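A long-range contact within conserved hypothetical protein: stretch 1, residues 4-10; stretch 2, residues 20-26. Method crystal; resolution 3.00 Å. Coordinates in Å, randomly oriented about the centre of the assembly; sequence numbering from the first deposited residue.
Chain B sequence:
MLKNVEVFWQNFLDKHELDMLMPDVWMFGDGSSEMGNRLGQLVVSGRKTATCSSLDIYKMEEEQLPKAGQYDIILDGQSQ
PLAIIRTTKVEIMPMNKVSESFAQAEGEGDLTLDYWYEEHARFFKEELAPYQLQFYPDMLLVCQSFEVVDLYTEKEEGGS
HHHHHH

Stretch 1, residues 4-10: NVEVFWQ
Stretch 2 20-26: MLMPDVW

Residues 4-10 form a stretch of α-helix that continues beyond both ends, with phi/psi values clustered near -60/-45. Its backbone is closed internally by i to i-4 hydrogen bonds: Phe8 N to Asn4 O at 2.8 Å, Trp9 N to Val5 O at 3.0 Å, and Gln10 N to Glu6 O at 3.0 Å. Against it lies an extended segment, loop from Met20 through Pro23 and strand by Val25, with psi from about 130° through 180° to -175° (Pro23) and phi from -62° (Met22) to -166° (Trp26). The two run in opposite senses: Val5 CA lies 8.0 Å from Val25 CA, while Trp9 CA lies 6.8 Å from Met22 CA. No hydrogen bond crosses between them, so the 367 Å² they bury is held by apolar packing and CH-pi contacts.

Asn4 begins the stretch without reaching the partner; its side chain is m. Val5 (chi1 t) points toward the other segment and is buried. Its CG1 meets Val25 CG1 at 3.4 Å, with Val25 in the m rotamer and also pointing toward its partner. Two short, branched side chains suit this spot, since they span the gap between helix and strand without a polar group needing a partner. The same Val5 CG1 lies 4.1 Å from Met22 SD.

The CA-to-CB bond of Glu6 (t, t, chi3 -52°) points away, and OE1 is hydrogen-bonded to a residue just outside the stretches; Glu6 CA still lies 3.8 Å from Met22 SD. The Met22 side chain (t, t, p) thus runs along the helix backbone, its unbranched, polarizable thioether fitting a surface of mixed backbone and side-chain atoms. Val7 points away, and Phe8, though buried, does not touch this segment; both are t.

Trp9, one turn after Val5, dominates the contact, with 133 Å² covered. Chi1 of -155° (t) and chi2 of 60° lay its indole along the loop. Over one face sit Met22 CA, 3.7 Å from the six-membered ring centroid and 20° off the normal, and Pro23 CD, 3.6 Å from the five-membered ring centroid and 14° off the normal. Both carbons adjoin a backbone nitrogen, which polarizes their C-H bonds and favours contact with the electron-rich indole; proline's ring, here C-gamma endo, turns its CD toward the indole. Met22 CB also approaches Trp9 CE3 at 3.9 Å. Beyond the six-membered ring, Met20 (m, t, m) brings CB to 3.3 Å from Trp9 CH2. The model is too tight here, with Trp9 CZ3 2.8 Å from Met20 O, a clash that carries no bonding meaning. Gln10 (t, t, chi3 -61°) points away, exposed and poorly ordered.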

# COMPACT_ATOMS: atom_id res chain seq x y z
N ASN B 4 9.09 -7.13 7.25
CA ASN B 4 8.40 -8.07 6.39
C ASN B 4 9.18 -8.22 5.10
O ASN B 4 9.36 -9.33 4.60
CB ASN B 4 7.00 -7.57 6.06
CG ASN B 4 6.21 -7.29 7.30
OD1 ASN B 4 6.70 -6.66 8.24
ND2 ASN B 4 4.96 -7.72 7.31
N VAL B 5 9.65 -7.09 4.56
CA VAL B 5 10.41 -7.11 3.31
C VAL B 5 11.80 -7.65 3.59
O VAL B 5 12.31 -8.48 2.86
CB VAL B 5 10.54 -5.69 2.70
CG1 VAL B 5 10.81 -5.80 1.23
CG2 VAL B 5 9.27 -4.89 2.93
N GLU B 6 12.41 -7.18 4.67
CA GLU B 6 13.74 -7.65 5.05
C GLU B 6 13.71 -9.18 5.11
O GLU B 6 14.62 -9.85 4.63
CB GLU B 6 14.14 -7.05 6.41
CG GLU B 6 15.55 -7.38 6.87
CD GLU B 6 15.79 -7.01 8.33
OE1 GLU B 6 15.50 -5.85 8.71
OE2 GLU B 6 16.27 -7.89 9.10
N VAL B 7 12.63 -9.71 5.70
CA VAL B 7 12.39 -11.15 5.88
C VAL B 7 12.06 -11.88 4.57
O VAL B 7 12.61 -12.94 4.27
CB VAL B 7 11.23 -11.37 6.89
CG1 VAL B 7 10.78 -12.83 6.89
CG2 VAL B 7 11.66 -10.94 8.29
N PHE B 8 11.14 -11.32 3.80
CA PHE B 8 10.75 -11.92 2.53
C PHE B 8 12.01 -12.13 1.70
O PHE B 8 12.29 -13.24 1.24
CB PHE B 8 9.79 -10.97 1.81
CG PHE B 8 9.34 -11.45 0.45
CD1 PHE B 8 8.99 -10.52 -0.54
CD2 PHE B 8 9.16 -12.80 0.18
CE1 PHE B 8 8.47 -10.92 -1.76
CE2 PHE B 8 8.64 -13.22 -1.05
CZ PHE B 8 8.30 -12.28 -2.02
N TRP B 9 12.78 -11.07 1.52
CA TRP B 9 13.98 -11.17 0.71
C TRP B 9 14.99 -12.11 1.32
O TRP B 9 15.62 -12.90 0.61
CB TRP B 9 14.60 -9.80 0.47
CG TRP B 9 15.41 -9.79 -0.78
CD1 TRP B 9 14.96 -10.05 -2.06
CD2 TRP B 9 16.80 -9.60 -0.87
NE1 TRP B 9 16.02 -10.05 -2.94
CE2 TRP B 9 17.16 -9.77 -2.24
CE3 TRP B 9 17.80 -9.30 0.06
CZ2 TRP B 9 18.47 -9.66 -2.68
CZ3 TRP B 9 19.09 -9.19 -0.38
CH2 TRP B 9 19.42 -9.37 -1.74
N GLN B 10 15.17 -12.00 2.63
CA GLN B 10 16.09 -12.87 3.37
C GLN B 10 15.72 -14.30 2.96
O GLN B 10 16.53 -15.04 2.41
CB GLN B 10 15.89 -12.65 4.87
CG GLN B 10 16.84 -13.37 5.81
CD GLN B 10 16.42 -13.24 7.28
OE1 GLN B 10 16.33 -12.14 7.84
NE2 GLN B 10 16.14 -14.38 7.92
N MET B 20 22.93 -11.08 -1.82
CA MET B 20 22.87 -9.79 -2.49
C MET B 20 22.28 -8.76 -1.52
O MET B 20 21.88 -9.11 -0.41
CB MET B 20 22.02 -9.92 -3.76
CG MET B 20 22.52 -11.02 -4.68
SD MET B 20 21.45 -11.48 -6.07
CE MET B 20 20.31 -12.61 -5.27
N LEU B 21 22.25 -7.49 -1.91
CA LEU B 21 21.68 -6.46 -1.05
C LEU B 21 20.21 -6.35 -1.37
O LEU B 21 19.80 -6.63 -2.50
CB LEU B 21 22.34 -5.11 -1.32
CG LEU B 21 23.85 -5.09 -1.14
CD1 LEU B 21 24.54 -4.81 -2.49
CD2 LEU B 21 24.21 -4.03 -0.09
N MET B 22 19.40 -5.96 -0.40
CA MET B 22 17.97 -5.84 -0.64
C MET B 22 17.75 -4.80 -1.73
O MET B 22 18.32 -3.72 -1.69
CB MET B 22 17.22 -5.45 0.64
CG MET B 22 15.71 -5.54 0.50
SD MET B 22 14.85 -5.64 2.08
CE MET B 22 14.58 -3.91 2.43
N PRO B 23 16.94 -5.13 -2.73
CA PRO B 23 16.65 -4.22 -3.83
C PRO B 23 15.61 -3.18 -3.43
O PRO B 23 15.19 -3.13 -2.28
CB PRO B 23 16.13 -5.17 -4.90
CG PRO B 23 15.30 -6.12 -4.09
CD PRO B 23 16.22 -6.41 -2.91
N ASP B 24 15.20 -2.36 -4.39
CA ASP B 24 14.19 -1.36 -4.14
C ASP B 24 12.87 -2.11 -3.95
O ASP B 24 12.69 -3.20 -4.51
CB ASP B 24 14.06 -0.43 -5.35
CG ASP B 24 15.37 0.21 -5.74
OD1 ASP B 24 15.57 0.47 -6.94
OD2 ASP B 24 16.20 0.47 -4.84
N VAL B 25 11.97 -1.56 -3.15
CA VAL B 25 10.66 -2.17 -2.94
C VAL B 25 9.65 -1.10 -3.30
O VAL B 25 9.83 0.05 -2.95
CB VAL B 25 10.46 -2.64 -1.46
CG1 VAL B 25 11.72 -3.33 -0.96
CG2 VAL B 25 10.09 -1.48 -0.59
N TRP B 26 8.59 -1.48 -4.00
CA TRP B 26 7.58 -0.51 -4.42
C TRP B 26 6.35 -1.22 -4.91
O TRP B 26 6.39 -2.42 -5.14
CB TRP B 26 8.11 0.36 -5.57
CG TRP B 26 8.97 -0.38 -6.58
CD1 TRP B 26 10.31 -0.61 -6.51
CD2 TRP B 26 8.53 -1.00 -7.80
NE1 TRP B 26 10.74 -1.33 -7.60
CE2 TRP B 26 9.67 -1.58 -8.41
CE3 TRP B 26 7.29 -1.12 -8.45
CZ2 TRP B 26 9.61 -2.27 -9.63
CZ3 TRP B 26 7.23 -1.81 -9.67
CH2 TRP B 26 8.39 -2.38 -10.25